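PDB 2DXQ: acetyltransferase from Agrobacterium tumefaciens str., which probably transfers an acetyl group from acetyl-coenzyme A to an acceptor, as a member of the GNAT family of acetyltransferases. Local coordinates for the interface of chains A and B. Numbering follows the deposited sequence. Chains: chain A/B, Acetyltransferase.

The interface of chains A and B. Residues chain A 146-148; chain B 104, 107, 111, 117-118, 136-138.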
# COMPACT_ATOMS: atom_id res chain seq x y z
N GLN A 146 9.54 6.21 4.83
CA GLN A 146 8.34 6.82 5.37
C GLN A 146 8.55 8.29 5.70
O GLN A 146 9.62 8.71 6.15
CB GLN A 146 7.94 6.03 6.64
CG GLN A 146 6.85 6.67 7.43
CD GLN A 146 6.68 6.01 8.78
OE1 GLN A 146 7.66 5.62 9.45
NE2 GLN A 146 5.45 5.88 9.20
N ILE A 147 7.51 9.09 5.47
CA ILE A 147 7.50 10.46 5.93
C ILE A 147 6.18 10.63 6.69
O ILE A 147 5.16 10.08 6.29
CB ILE A 147 7.70 11.47 4.75
CG1 ILE A 147 7.83 12.91 5.24
CG2 ILE A 147 6.61 11.31 3.65
CD1 ILE A 147 8.17 13.89 4.11
N ARG A 148 6.25 11.33 7.81
CA ARG A 148 5.08 11.49 8.68
C ARG A 148 4.77 12.96 8.89
O ARG A 148 5.63 13.82 8.69
CB ARG A 148 5.29 10.79 10.02
CG ARG A 148 5.65 9.31 9.92
CD ARG A 148 6.01 8.70 11.27
NE ARG A 148 4.87 8.56 12.17
CZ ARG A 148 4.09 7.48 12.24
NH1 ARG A 148 4.30 6.44 11.45
NH2 ARG A 148 3.09 7.43 13.10
N ARG B 104 7.29 14.84 -4.38
CA ARG B 104 6.92 15.85 -3.38
C ARG B 104 5.47 16.28 -3.52
O ARG B 104 4.78 16.49 -2.51
CB ARG B 104 7.86 17.05 -3.44
CG ARG B 104 9.28 16.77 -2.92
CD ARG B 104 9.33 16.56 -1.41
NE ARG B 104 8.47 17.52 -0.71
CZ ARG B 104 8.11 17.42 0.57
NH1 ARG B 104 8.55 16.41 1.33
NH2 ARG B 104 7.32 18.34 1.09
N ILE B 107 3.38 13.47 -1.99
CA ILE B 107 3.45 13.60 -0.51
C ILE B 107 2.53 14.72 -0.01
O ILE B 107 1.74 14.52 0.92
CB ILE B 107 4.89 13.87 -0.02
CG1 ILE B 107 5.83 12.72 -0.39
CG2 ILE B 107 4.92 14.10 1.50
CD1 ILE B 107 7.34 13.03 -0.12
N PHE B 111 -0.70 14.50 2.48
CA PHE B 111 -0.76 15.26 3.74
C PHE B 111 -1.96 16.22 3.76
O PHE B 111 -2.56 16.42 4.81
CB PHE B 111 0.53 16.03 4.02
CG PHE B 111 1.69 15.16 4.48
CD1 PHE B 111 1.49 13.86 4.93
CD2 PHE B 111 2.99 15.68 4.51
CE1 PHE B 111 2.56 13.08 5.37
CE2 PHE B 111 4.06 14.91 4.95
CZ PHE B 111 3.84 13.60 5.39
N LYS B 117 0.93 9.46 7.54
CA LYS B 117 2.18 8.93 7.02
C LYS B 117 2.04 8.64 5.54
O LYS B 117 0.94 8.37 5.04
CB LYS B 117 2.60 7.67 7.78
CG LYS B 117 1.70 6.43 7.53
CD LYS B 117 2.24 5.23 8.32
CE LYS B 117 1.25 4.10 8.35
NZ LYS B 117 1.80 2.91 9.09
N VAL B 118 3.18 8.71 4.83
CA VAL B 118 3.26 8.29 3.45
C VAL B 118 4.44 7.33 3.39
O VAL B 118 5.53 7.66 3.88
CB VAL B 118 3.51 9.47 2.49
CG1 VAL B 118 3.61 8.96 1.05
CG2 VAL B 118 2.40 10.53 2.63
N CYS B 136 13.84 13.66 -0.84
CA CYS B 136 12.42 14.02 -0.88
C CYS B 136 11.81 14.14 0.51
O CYS B 136 10.63 14.51 0.64
CB CYS B 136 11.62 12.98 -1.69
SG CYS B 136 12.02 12.88 -3.42
N GLY B 137 12.58 13.82 1.55
CA GLY B 137 12.13 13.89 2.94
C GLY B 137 11.79 12.57 3.63
O GLY B 137 11.32 12.57 4.78
N PHE B 138 12.01 11.44 2.94
CA PHE B 138 11.71 10.12 3.51
C PHE B 138 12.79 9.68 4.50
O PHE B 138 13.98 10.01 4.32
CB PHE B 138 11.61 9.05 2.42
CG PHE B 138 10.34 9.12 1.63
CD1 PHE B 138 9.15 8.61 2.15
CD2 PHE B 138 10.35 9.66 0.35
CE1 PHE B 138 7.97 8.65 1.42
CE2 PHE B 138 9.18 9.71 -0.41
CZ PHE B 138 7.98 9.20 0.14
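A:Ile147 pushes its side chain into chain B while its backbone pairs with B:Val118, joining the last strand of one GNAT fold (143-148) antiparallel to strand 117-123 of the other. A:Ile147 N donates to B:Val118 O at 2.9 Å, and B:Val118 N returns a bond to A:Ile147 O at 2.8 Å, 163° at the hydrogen. The two-fold repeats this contact with chains exchanged, consistent with a dimer that the crystal alone does not prove. The A:Ile147 and B:Val118 side chains lie alongside, pointing the same way. CG1 of A:Ile147 is anti to the backbone N (chi1 -174°), and the extended chain carries CD1 away from the strand to the B:Gly137 carbonyl O, 3.5 Å off. The B:Arg104 side chain crosses that of A:Ile147 at about a right angle and sets its NH1 against CD1; the same NH1 donates to B:Cys136 O at 2.9 Å, nearly in the guanidinium plane. The other branch, CG2, meets B:Phe138 CE1 at 3.7 Å and also touches B:Val118 CB and B:Ile107 CG2. Both rings meet the strand edge-on: B:Phe138, its side chain roughly perpendicular to that of A:Ile147, at A:Gln146 CA, and B:Phe111, crossing the isoleucine obliquely, at A:Ile147 C, its CZ reaching A:Arg148 C at 3.7 Å. Beside the isoleucine, A:Gln146 slants across B:Lys117, its amide NE2 3.4 Å from the aliphatic CD. A:Arg148 and B:Lys117 run side by side, and their like charges may repel mildly.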